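Local coordinates for proton-dependent oligopeptide transporter family protein (Xanthomonas campestris, PDB 6EI3), which probably couples proton movement to peptide transport across the membrane, as a POT-family member of the major facilitator superfamily, at residues H52-M55 with I56-F60; G265-W268 with W269-R273; A383-V386 with A387-G390; W437-T440 with T441-G444; A473-M476 with F477-A481. One frame throughout, in Å; residues are numbered along the deposited sequence.

Contact 1 (H52-M55 with I56-F60); sequences HSFM and IGVFF. With 78M ((2S)-2,3-dihydroxypropyl(7Z)-pentadec-7-enoate), chain G.
F54 and V58 meet one turn apart on helix 40-60, a membrane helix of this major facilitator superfamily transporter. V58 CG2 lies over one face of the F54 ring, 3.9 Å from its centroid, in a CH-pi contact. The methyl stands 17° off the ring normal. A chi1 of 172° sets the F54 ring beside its own carbonyl, where V58 can reach it. V58 CG2, beside its backbone N, also rests 3.2 Å from F54 O. The next pair, M55 and F59, runs side by side and points the same way. The M55 chain bends at chi2 and chi3, and its CE ends 3.6 Å from F59 CE1. M55 O accepts the backbone N-H of F59 and also lies in the plane of the F59 ring, at its edge. That ring has a cation-pi partner in K118. The H52 imidazole is hydrogen-bonded elsewhere, ND1 to N445 and NE2 to S311. Another side of the helix takes the acyl chain of a bound 78M lipid. I56 CG2 touches lipid C12 at 3.7 Å. G57 CA, with no side chain beyond it, lets lipid C10 come to 3.9 Å. The acyl chain ends at F60, where lipid C15 sits 3.5 Å above the plane of the F60 ring, over its centre.

Contact 2 (G265-W268 with W269-R273); sequences GGTW and WQLER. With 78M ((2S)-2,3-dihydroxypropyl(7Z)-pentadec-7-enoate), chain O.
G265 O is met twice by W269. The backbone N of W269 donates to G265 O at 3.2 Å, from above the carbonyl plane. The W269 indole brings its edge to the same oxygen, with CD1 3.0 Å from G265 O and the oxygen in the ring plane. The W269 chi1 of -98° lies off a staggered position and lays the pyrrole edge back along the helix. The next turn is looser. Q270 N makes a weak bond to T267 O at 3.3 Å, and L271 CB packs 3.2 Å from T267 O. Residues 271-273 form a 3-10 turn. Just before it, Q270 CG lies over the centre of one face of the R273 guanidinium. A chi1 of -179° swings the W268 indole out to a 78M lipid. One face of the indole receives the glycerol end, and CD2 is 3.5 Å from lipid C17. R287 adds a cation-pi contact to W268. The Q270 amide is bonded to L214 O, A213 O and L226 N. This end of helix 248-270 sits among three others. T267 faces V210 and L214 of helix 206-215, W268 and L271 pack on helix 281-306, and W269 leans on P224 at the start of helix 224-239.

Contact 3 (A383-V386 with A387-G390); sequences AIQV and AMDG. With 78M ((2S)-2,3-dihydroxypropyl(7Z)-pentadec-7-enoate), chain F.
Q385 O lies over one face of the D389 carboxylate, 3.1 Å from D389 CG, and Q385 NE2 meets OD1 from the same side. The Q385 amide and the carboxylate are turned 44° against each other. NE2 of Q385 donates to D389 OD1 at 3.0 Å, and the bond is nearly straight. OD1 lies close to the amide plane, but NE2 approaches it from 38° out of the carboxylate plane. Q385 CG comes 3.6 Å from the other oxygen, D389 OD2. With chi1 at -166°, a bend at chi2 folds the Q385 amide over to D389. Beside this pair, I384 and M388 cross obliquely, with I384 CG2 3.9 Å from M388 SD. On another side of the helix, A383 CB and A387 CB face a 78M lipid. A387 CB is 3.8 Å from lipid C20. These residues form the last turn of helix 363-389. G390 is the first to leave helical angles, yet its N still bonds to V386 O. Q385 OE1 bonds Q316 NE2, and D389 OD2 bonds S470 OG. Q385 O already accepts D389 N at 2.8 Å. The C-terminal end of the helix and this nearby carbonyl would disfavour the negative charge somewhat, which the bonds from Q385 and with S470 would offset.

Contact 4 (W437-T440 with T441-G444); sequences WYLT and TTVG
W437 and T441 are joined through one water. The water donates to W437 O at 2.7 Å and is hydrogen-bonded to T441 OG1 at 2.6 Å. It also sits over one face of the W437 indole, 3.4 Å above the plane and toward the rim. T441 faces it because OG1 lies beside the backbone N (chi1 -67°), which turns the hydroxyl back along the helix. The direct backbone link is opened here, since W437 O is 3.6 Å from T441 N. T441 N instead makes a weak bond to Y438 O, which also accepts T442 N. T440 and T442 hold their hydroxyls the same way, and V443 puts CG2 in that place, 3.2 Å from L439 O. The same oxygen takes V443 N at 2.8 Å. T440 OG1 bonds F436 O, while T442 OG1 has a weak bond to I56 O of the neighbouring helix. W437 meets F303 edge-to-face, and T440 touches F296, T300 and F303 on helix 281-306. T442 and V443 also touch helix 248-270. A turn with a long W437 O to T441 N spacing, bridged by water through a threonine hydroxyl, is a local irregularity of helix 430-456, deep in the major facilitator helix bundle.

Contact 5 (A473-M476 with F477-A481); sequences AFLM and FFFAA. With 78M ((2S)-2,3-dihydroxypropyl(7Z)-pentadec-7-enoate), chain P.
F477 and F479 share a first torsion, chi1 -71° and -77°, that sets CG beside the backbone N and sweeps each ring back over the preceding turn. On helix 471-495 of the major facilitator bundle, this i to i+4 contact brings each ring to a carbonyl oxygen four residues earlier. F477 CD2 is 3.2 Å from A473 O, and F479 CD2 is 3.0 Å from L475 O. Both oxygens already accept the backbone N-H of the same phenylalanine. Each oxygen is thus met by both the N-H and a ring carbon of one residue. F478 takes the other course, its chi1 of 169° leading the ring away from the contact. Even so, F478 CD2 lies 4.0 Å above the plane of the F479 ring, over its centre. L475 CD2 touches F479 more loosely, 4.2 Å from CE2. The helix is held on several sides. M476 packs on V381 and Q385 of helix 363-389, and F477 on V386. F479 reaches S451 of helix 430-456, and F474 leans on helix 458-467. The F477 ring borders the lipid, and one face carries the chain of a bound 78M. Lipid C12 is 3.9 Å from F477 CG, and farther along the chain lipid C15 is 3.9 Å from A481 CB.

All five contacts are local turns of single helices. None closes a long loop, and they follow in series without nesting or crossing. Contact 1 comes first, on helix 40-60. Contact 2 follows at the far end of helix 248-270, touching none of the others; its nearest atoms are about 13 Å from those of contact 4. Contact 3 ends helix 363-389. Contact 4 lies on helix 430-456 and packs against contact 1, where F59 C is 3.1 Å from T442 OG1. Contact 5, on helix 471-495, touches contact 3, where D389 OD2 is 3.5 Å from A473 CB. Two helix pairs are thus tied, one near the chain centre and one toward the periphery.

Contact 1 (H52-M55 with I56-F60)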
# COMPACT_ATOMS: atom_id res chain seq x y z
N HIS A 52 -3.15 -8.45 6.76
CA HIS A 52 -2.50 -8.35 5.46
C HIS A 52 -3.47 -8.70 4.32
O HIS A 52 -3.34 -8.11 3.25
CB HIS A 52 -1.19 -9.16 5.46
CG HIS A 52 -0.18 -8.53 6.38
ND1 HIS A 52 0.48 -7.35 6.03
CD2 HIS A 52 0.21 -8.89 7.62
CE1 HIS A 52 1.20 -7.02 7.09
NE2 HIS A 52 1.09 -7.92 8.05
N SER A 53 -4.49 -9.57 4.56
CA SER A 53 -5.54 -9.83 3.55
C SER A 53 -6.39 -8.56 3.37
O SER A 53 -6.75 -8.21 2.25
CB SER A 53 -6.44 -11.00 3.98
OG SER A 53 -5.70 -12.19 3.90
N PHE A 54 -6.72 -7.90 4.48
CA PHE A 54 -7.44 -6.62 4.51
C PHE A 54 -6.66 -5.53 3.70
O PHE A 54 -7.26 -4.86 2.87
CB PHE A 54 -7.64 -6.16 5.98
CG PHE A 54 -8.20 -4.77 6.12
CD1 PHE A 54 -9.56 -4.52 5.92
CD2 PHE A 54 -7.38 -3.71 6.47
CE1 PHE A 54 -10.07 -3.23 6.05
CE2 PHE A 54 -7.89 -2.41 6.59
CZ PHE A 54 -9.23 -2.18 6.37
N MET A 55 -5.34 -5.38 3.97
CA MET A 55 -4.46 -4.45 3.24
C MET A 55 -4.45 -4.77 1.73
O MET A 55 -4.47 -3.86 0.90
CB MET A 55 -3.04 -4.47 3.83
CG MET A 55 -2.95 -3.80 5.22
SD MET A 55 -3.66 -2.12 5.26
CE MET A 55 -2.45 -1.26 4.30
N ILE A 56 -4.47 -6.06 1.39
CA ILE A 56 -4.53 -6.51 -0.01
C ILE A 56 -5.80 -5.95 -0.68
O ILE A 56 -5.68 -5.34 -1.74
CB ILE A 56 -4.39 -8.04 -0.13
CG1 ILE A 56 -2.89 -8.41 -0.09
CG2 ILE A 56 -5.05 -8.56 -1.42
CD1 ILE A 56 -2.57 -9.81 0.19
N GLY A 57 -6.95 -6.08 -0.03
CA GLY A 57 -8.22 -5.57 -0.54
C GLY A 57 -8.22 -4.07 -0.70
O GLY A 57 -8.66 -3.54 -1.72
N VAL A 58 -7.73 -3.36 0.35
CA VAL A 58 -7.65 -1.91 0.37
C VAL A 58 -6.87 -1.36 -0.84
O VAL A 58 -7.28 -0.36 -1.41
CB VAL A 58 -7.08 -1.38 1.71
CG1 VAL A 58 -6.84 0.13 1.66
CG2 VAL A 58 -8.00 -1.73 2.88
N PHE A 59 -5.77 -2.03 -1.23
CA PHE A 59 -4.90 -1.54 -2.30
C PHE A 59 -5.14 -2.22 -3.64
O PHE A 59 -4.56 -1.79 -4.64
CB PHE A 59 -3.44 -1.61 -1.84
CG PHE A 59 -3.12 -0.44 -0.94
CD1 PHE A 59 -3.37 -0.51 0.43
CD2 PHE A 59 -2.53 0.72 -1.45
CE1 PHE A 59 -3.07 0.57 1.27
CE2 PHE A 59 -2.21 1.79 -0.60
CZ PHE A 59 -2.50 1.72 0.75
N PHE A 60 -6.08 -3.18 -3.69
CA PHE A 60 -6.46 -3.82 -4.95
C PHE A 60 -7.73 -3.15 -5.54
O PHE A 60 -7.76 -2.87 -6.74
CB PHE A 60 -6.71 -5.33 -4.78
CG PHE A 60 -7.32 -5.97 -6.01
CD1 PHE A 60 -6.55 -6.23 -7.14
CD2 PHE A 60 -8.69 -6.21 -6.07
CE1 PHE A 60 -7.13 -6.78 -8.29
CE2 PHE A 60 -9.28 -6.74 -7.23
CZ PHE A 60 -8.49 -7.03 -8.33
O21 78M G . -6.73 -18.86 7.84
C20 78M G . -8.13 -18.65 7.68
C18 78M G . -8.47 -17.18 7.82
O19 78M G . -8.39 -16.78 9.19
C17 78M G . -9.84 -16.84 7.26
O2 78M G . -9.67 -15.68 6.41
C1 78M G . -9.86 -14.46 6.93
O1 78M G . -10.03 -14.25 8.10
C2 78M G . -9.80 -13.40 5.88
C3 78M G . -10.71 -12.20 6.13
C4 78M G . -10.11 -10.93 5.58
C5 78M G . -11.09 -9.80 5.37
C6 78M G . -10.59 -8.74 4.39
C7 78M G . -10.82 -9.10 2.96
C8 78M G . -10.52 -8.37 1.90
C9 78M G . -10.78 -8.74 0.48
C10 78M G . -9.55 -9.27 -0.24
C11 78M G . -9.65 -9.22 -1.76
C12 78M G . -8.41 -9.74 -2.45
C13 78M G . -8.31 -9.44 -3.93
C15 78M G . -6.88 -9.71 -6.00
C14 78M G . -6.95 -9.81 -4.50

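Contact 2 (G265-W268 with W269-R273)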
# COMPACT_ATOMS: atom_id res chain seq x y z
N GLY A 265 5.42 -8.60 -19.68
CA GLY A 265 6.57 -9.17 -20.36
C GLY A 265 6.29 -9.52 -21.81
O GLY A 265 7.17 -9.43 -22.66
N GLY A 266 5.03 -9.90 -22.07
CA GLY A 266 4.54 -10.24 -23.40
C GLY A 266 4.41 -9.01 -24.27
O GLY A 266 4.69 -9.06 -25.47
N THR A 267 4.00 -7.87 -23.65
CA THR A 267 3.86 -6.57 -24.30
C THR A 267 5.25 -6.03 -24.62
O THR A 267 5.44 -5.48 -25.70
CB THR A 267 3.02 -5.62 -23.44
OG1 THR A 267 1.73 -6.19 -23.24
CG2 THR A 267 2.87 -4.22 -24.06
N TRP A 268 6.21 -6.21 -23.69
CA TRP A 268 7.61 -5.80 -23.85
C TRP A 268 8.24 -6.46 -25.09
O TRP A 268 9.00 -5.81 -25.81
CB TRP A 268 8.43 -6.14 -22.58
CG TRP A 268 9.87 -5.72 -22.67
CD1 TRP A 268 10.93 -6.49 -23.07
CD2 TRP A 268 10.40 -4.41 -22.42
NE1 TRP A 268 12.08 -5.74 -23.08
CE2 TRP A 268 11.79 -4.47 -22.68
CE3 TRP A 268 9.84 -3.20 -21.98
CZ2 TRP A 268 12.63 -3.35 -22.51
CZ3 TRP A 268 10.68 -2.10 -21.80
CH2 TRP A 268 12.04 -2.18 -22.10
N TRP A 269 7.91 -7.74 -25.32
CA TRP A 269 8.40 -8.56 -26.44
C TRP A 269 8.00 -8.00 -27.81
O TRP A 269 8.82 -8.00 -28.73
CB TRP A 269 7.83 -9.98 -26.32
CG TRP A 269 8.73 -11.00 -25.70
CD1 TRP A 269 8.88 -11.25 -24.37
CD2 TRP A 269 9.47 -12.02 -26.38
NE1 TRP A 269 9.72 -12.33 -24.18
CE2 TRP A 269 10.10 -12.82 -25.40
CE3 TRP A 269 9.71 -12.30 -27.74
CZ2 TRP A 269 10.93 -13.89 -25.72
CZ3 TRP A 269 10.54 -13.37 -28.05
CH2 TRP A 269 11.14 -14.14 -27.06
N GLN A 270 6.73 -7.57 -27.96
CA GLN A 270 6.13 -7.13 -29.22
C GLN A 270 5.73 -5.65 -29.26
O GLN A 270 4.95 -5.27 -30.14
CB GLN A 270 4.87 -7.97 -29.49
CG GLN A 270 5.09 -9.45 -29.74
CD GLN A 270 3.80 -10.25 -29.84
OE1 GLN A 270 3.79 -11.45 -29.58
NE2 GLN A 270 2.68 -9.63 -30.20
N LEU A 271 6.23 -4.81 -28.33
CA LEU A 271 5.87 -3.39 -28.28
C LEU A 271 6.24 -2.61 -29.55
O LEU A 271 5.50 -1.70 -29.93
CB LEU A 271 6.42 -2.71 -27.01
CG LEU A 271 6.03 -1.27 -26.77
CD1 LEU A 271 4.51 -1.09 -26.70
CD2 LEU A 271 6.67 -0.75 -25.54
N GLU A 272 7.34 -2.98 -30.21
CA GLU A 272 7.76 -2.32 -31.46
C GLU A 272 6.75 -2.50 -32.60
O GLU A 272 6.70 -1.64 -33.48
CB GLU A 272 9.18 -2.75 -31.89
CG GLU A 272 10.27 -2.22 -30.97
CD GLU A 272 10.35 -0.71 -30.81
OE1 GLU A 272 10.50 -0.01 -31.83
OE2 GLU A 272 10.28 -0.23 -29.65
N ARG A 273 5.89 -3.55 -32.55
CA ARG A 273 4.85 -3.81 -33.58
C ARG A 273 3.66 -2.82 -33.49
O ARG A 273 2.75 -2.87 -34.33
CB ARG A 273 4.34 -5.25 -33.50
CG ARG A 273 5.41 -6.33 -33.56
CD ARG A 273 4.76 -7.67 -33.37
NE ARG A 273 5.73 -8.77 -33.35
CZ ARG A 273 5.39 -10.05 -33.46
NH1 ARG A 273 4.12 -10.40 -33.63
NH2 ARG A 273 6.32 -10.99 -33.43
O21 78M O . 14.05 -3.02 -18.34
C20 78M O . 12.72 -3.22 -18.82
C18 78M O . 12.24 -4.62 -18.52
O19 78M O . 13.11 -5.58 -19.11
C17 78M O . 10.82 -4.85 -18.99
O2 78M O . 10.35 -6.01 -18.26
C1 78M O . 9.03 -6.25 -18.25
O1 78M O . 8.23 -5.67 -18.95
C2 78M O . 8.68 -7.33 -17.27
C3 78M O . 7.76 -6.84 -16.16
C4 78M O . 8.12 -7.41 -14.79
C5 78M O . 7.07 -8.33 -14.18
C6 78M O . 5.89 -7.60 -13.51
C7 78M O . 5.99 -7.63 -12.02
C8 78M O . 5.22 -8.31 -11.19
C9 78M O . 5.33 -8.32 -9.69
C10 78M O . 6.29 -9.41 -9.22
C11 78M O . 7.30 -8.96 -8.17
C12 78M O . 8.62 -9.72 -8.25
C13 78M O . 9.73 -9.20 -7.35
C15 78M O . 10.90 -9.38 -5.12
C14 78M O . 9.64 -9.65 -5.90

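Contact 3 (A383-V386 with A387-G390)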
# COMPACT_ATOMS: atom_id res chain seq x y z
N ALA A 383 16.88 -8.26 16.57
CA ALA A 383 17.83 -8.18 17.70
C ALA A 383 17.08 -7.91 19.01
O ALA A 383 17.42 -8.47 20.05
CB ALA A 383 18.87 -7.10 17.43
N ILE A 384 15.99 -7.12 18.94
CA ILE A 384 15.14 -6.86 20.09
C ILE A 384 14.44 -8.17 20.49
O ILE A 384 14.44 -8.53 21.67
CB ILE A 384 14.17 -5.70 19.81
CG1 ILE A 384 14.91 -4.35 19.86
CG2 ILE A 384 12.97 -5.74 20.79
CD1 ILE A 384 14.24 -3.25 19.00
N GLN A 385 13.92 -8.90 19.49
CA GLN A 385 13.25 -10.18 19.73
C GLN A 385 14.20 -11.19 20.36
O GLN A 385 13.77 -11.87 21.27
CB GLN A 385 12.67 -10.76 18.42
CG GLN A 385 11.67 -11.91 18.64
CD GLN A 385 10.46 -11.50 19.46
OE1 GLN A 385 9.82 -10.49 19.19
NE2 GLN A 385 10.15 -12.26 20.50
N VAL A 386 15.46 -11.28 19.87
CA VAL A 386 16.48 -12.22 20.39
C VAL A 386 16.77 -11.92 21.88
O VAL A 386 16.92 -12.86 22.66
CB VAL A 386 17.76 -12.27 19.51
CG1 VAL A 386 18.89 -13.04 20.19
CG2 VAL A 386 17.46 -12.88 18.14
N ALA A 387 16.81 -10.62 22.27
CA ALA A 387 17.01 -10.21 23.67
C ALA A 387 15.80 -10.66 24.49
O ALA A 387 15.98 -11.25 25.55
CB ALA A 387 17.20 -8.70 23.76
N MET A 388 14.58 -10.50 23.95
CA MET A 388 13.32 -10.91 24.60
C MET A 388 13.27 -12.44 24.76
O MET A 388 12.96 -12.93 25.85
CB MET A 388 12.10 -10.42 23.79
CG MET A 388 11.75 -8.94 23.99
SD MET A 388 10.65 -8.28 22.69
CE MET A 388 9.13 -9.03 23.15
N ASP A 389 13.62 -13.20 23.70
CA ASP A 389 13.63 -14.66 23.71
C ASP A 389 14.61 -15.24 24.76
O ASP A 389 14.33 -16.30 25.32
CB ASP A 389 13.90 -15.23 22.30
CG ASP A 389 12.86 -14.86 21.24
OD1 ASP A 389 11.69 -14.61 21.61
OD2 ASP A 389 13.21 -14.86 20.04
N GLY A 390 15.71 -14.53 25.01
CA GLY A 390 16.73 -14.91 25.99
C GLY A 390 16.42 -14.53 27.43
O GLY A 390 17.30 -14.61 28.30
O21 78M F . 19.48 -5.80 26.80
C20 78M F . 19.50 -6.16 25.42
C18 78M F . 20.48 -5.30 24.66
O19 78M F . 20.08 -3.92 24.71
C17 78M F . 20.71 -5.76 23.24
O2 78M F . 19.61 -5.35 22.39
C1 78M F . 19.79 -4.30 21.58
O1 78M F . 20.69 -3.50 21.72
C2 78M F . 18.77 -4.27 20.48
C3 78M F . 18.89 -3.05 19.57
C4 78M F . 19.13 -3.40 18.11
C5 78M F . 20.57 -3.32 17.65
C6 78M F . 20.79 -3.84 16.23
C7 78M F . 21.28 -2.81 15.27
C8 78M F . 20.55 -1.99 14.54
C9 78M F . 21.04 -0.96 13.57
C10 78M F . 21.78 0.21 14.25
C11 78M F . 22.72 0.97 13.32
C12 78M F . 22.06 2.07 12.50
C13 78M F . 22.93 2.60 11.38
C15 78M F . 23.22 4.26 9.50
C14 78M F . 22.33 3.77 10.62

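Contact 4 (W437-T440 with T441-G444)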
# COMPACT_ATOMS: atom_id res chain seq x y z
N TRP A 437 1.22 1.58 -8.59
CA TRP A 437 1.75 1.92 -7.26
C TRP A 437 0.89 1.28 -6.17
O TRP A 437 1.43 0.70 -5.24
CB TRP A 437 1.87 3.44 -7.05
CG TRP A 437 2.59 3.84 -5.78
CD1 TRP A 437 2.10 4.60 -4.76
CD2 TRP A 437 3.96 3.54 -5.44
NE1 TRP A 437 3.07 4.81 -3.81
CE2 TRP A 437 4.22 4.17 -4.20
CE3 TRP A 437 5.00 2.83 -6.07
CZ2 TRP A 437 5.46 4.05 -3.55
CZ3 TRP A 437 6.23 2.72 -5.43
CH2 TRP A 437 6.45 3.34 -4.19
N TYR A 438 -0.45 1.35 -6.31
CA TYR A 438 -1.36 0.69 -5.35
C TYR A 438 -1.12 -0.82 -5.34
O TYR A 438 -1.05 -1.41 -4.28
CB TYR A 438 -2.83 0.97 -5.69
CG TYR A 438 -3.23 2.42 -5.52
CD1 TYR A 438 -2.77 3.17 -4.44
CD2 TYR A 438 -4.11 3.02 -6.41
CE1 TYR A 438 -3.14 4.50 -4.28
CE2 TYR A 438 -4.50 4.35 -6.25
CZ TYR A 438 -4.02 5.09 -5.19
OH TYR A 438 -4.42 6.39 -5.01
N LEU A 439 -0.94 -1.41 -6.52
CA LEU A 439 -0.67 -2.83 -6.65
C LEU A 439 0.68 -3.23 -6.03
O LEU A 439 0.85 -4.39 -5.68
CB LEU A 439 -0.77 -3.31 -8.11
CG LEU A 439 -2.17 -3.23 -8.76
CD1 LEU A 439 -2.11 -3.64 -10.23
CD2 LEU A 439 -3.21 -4.06 -7.99
N THR A 440 1.63 -2.27 -5.91
CA THR A 440 2.95 -2.49 -5.29
C THR A 440 2.74 -2.86 -3.81
O THR A 440 3.37 -3.80 -3.33
CB THR A 440 3.87 -1.28 -5.55
OG1 THR A 440 3.96 -1.11 -6.96
CG2 THR A 440 5.26 -1.46 -5.01
N THR A 441 1.83 -2.15 -3.12
CA THR A 441 1.45 -2.46 -1.73
C THR A 441 0.71 -3.79 -1.69
O THR A 441 1.02 -4.60 -0.81
CB THR A 441 0.55 -1.36 -1.15
OG1 THR A 441 1.34 -0.18 -1.04
CG2 THR A 441 -0.02 -1.73 0.23
N THR A 442 -0.26 -4.03 -2.62
CA THR A 442 -1.00 -5.31 -2.66
C THR A 442 0.02 -6.45 -2.70
O THR A 442 -0.05 -7.35 -1.87
CB THR A 442 -1.97 -5.37 -3.87
OG1 THR A 442 -3.05 -4.47 -3.66
CG2 THR A 442 -2.57 -6.77 -4.10
N VAL A 443 0.99 -6.39 -3.66
CA VAL A 443 1.99 -7.45 -3.86
C VAL A 443 2.94 -7.57 -2.63
O VAL A 443 3.19 -8.69 -2.20
CB VAL A 443 2.71 -7.36 -5.23
CG1 VAL A 443 3.78 -8.45 -5.40
CG2 VAL A 443 1.70 -7.45 -6.37
N GLY A 444 3.39 -6.46 -2.04
CA GLY A 444 4.20 -6.54 -0.83
C GLY A 444 3.48 -7.26 0.31
O GLY A 444 4.09 -8.04 1.05
O HOH W 1 1.93 1.71 -2.78

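Contact 5 (A473-M476 with F477-A481)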
# COMPACT_ATOMS: atom_id res chain seq x y z
N ALA A 473 11.45 -14.26 15.74
CA ALA A 473 12.84 -13.84 15.50
C ALA A 473 13.36 -14.33 14.15
O ALA A 473 14.00 -13.56 13.44
CB ALA A 473 13.75 -14.31 16.63
N PHE A 474 13.04 -15.59 13.77
CA PHE A 474 13.42 -16.14 12.47
C PHE A 474 12.80 -15.29 11.33
O PHE A 474 13.50 -14.92 10.40
CB PHE A 474 12.97 -17.60 12.35
CG PHE A 474 13.32 -18.25 11.03
CD1 PHE A 474 14.55 -18.87 10.84
CD2 PHE A 474 12.42 -18.22 9.96
CE1 PHE A 474 14.87 -19.45 9.62
CE2 PHE A 474 12.75 -18.81 8.74
CZ PHE A 474 13.98 -19.41 8.57
N LEU A 475 11.48 -15.03 11.41
CA LEU A 475 10.73 -14.25 10.43
C LEU A 475 11.25 -12.83 10.31
O LEU A 475 11.33 -12.32 9.20
CB LEU A 475 9.22 -14.24 10.76
CG LEU A 475 8.42 -15.47 10.34
CD1 LEU A 475 7.03 -15.47 11.02
CD2 LEU A 475 8.25 -15.54 8.82
N MET A 476 11.65 -12.21 11.44
CA MET A 476 12.20 -10.85 11.44
C MET A 476 13.51 -10.79 10.66
O MET A 476 13.64 -9.94 9.77
CB MET A 476 12.33 -10.30 12.86
CG MET A 476 11.00 -10.02 13.50
SD MET A 476 11.14 -10.03 15.28
CE MET A 476 9.39 -9.78 15.72
N PHE A 477 14.41 -11.74 10.91
CA PHE A 477 15.69 -11.84 10.19
C PHE A 477 15.50 -12.21 8.73
O PHE A 477 16.20 -11.68 7.88
CB PHE A 477 16.66 -12.80 10.90
CG PHE A 477 17.17 -12.21 12.20
CD1 PHE A 477 17.70 -10.92 12.24
CD2 PHE A 477 17.17 -12.95 13.37
CE1 PHE A 477 18.19 -10.38 13.42
CE2 PHE A 477 17.64 -12.41 14.56
CZ PHE A 477 18.14 -11.12 14.58
N PHE A 478 14.49 -13.04 8.43
CA PHE A 478 14.12 -13.39 7.06
C PHE A 478 13.70 -12.12 6.28
O PHE A 478 14.17 -11.91 5.17
CB PHE A 478 12.97 -14.42 7.03
CG PHE A 478 12.39 -14.59 5.64
CD1 PHE A 478 13.05 -15.36 4.69
CD2 PHE A 478 11.21 -13.96 5.29
CE1 PHE A 478 12.53 -15.48 3.39
CE2 PHE A 478 10.68 -14.09 4.00
CZ PHE A 478 11.35 -14.83 3.05
N PHE A 479 12.80 -11.29 6.86
CA PHE A 479 12.37 -10.07 6.17
C PHE A 479 13.51 -9.08 5.96
O PHE A 479 13.56 -8.48 4.88
CB PHE A 479 11.16 -9.42 6.84
CG PHE A 479 9.91 -10.20 6.46
CD1 PHE A 479 9.37 -10.11 5.18
CD2 PHE A 479 9.27 -11.01 7.39
CE1 PHE A 479 8.22 -10.83 4.84
CE2 PHE A 479 8.11 -11.72 7.05
CZ PHE A 479 7.60 -11.63 5.77
N ALA A 480 14.46 -8.95 6.93
CA ALA A 480 15.66 -8.11 6.80
C ALA A 480 16.50 -8.57 5.60
O ALA A 480 16.90 -7.73 4.79
CB ALA A 480 16.50 -8.21 8.06
N ALA A 481 16.73 -9.89 5.49
CA ALA A 481 17.50 -10.50 4.39
C ALA A 481 16.80 -10.26 3.04
O ALA A 481 17.48 -9.94 2.06
CB ALA A 481 17.68 -12.00 4.63
C8 78M P . 21.30 -14.24 15.65
C9 78M P . 21.94 -13.72 14.39
C10 78M P . 21.07 -13.93 13.16
C11 78M P . 21.55 -13.16 11.94
C12 78M P . 20.66 -13.29 10.71
C13 78M P . 20.90 -12.21 9.67
C15 78M P . 20.29 -11.22 7.42
C14 78M P . 20.09 -12.37 8.39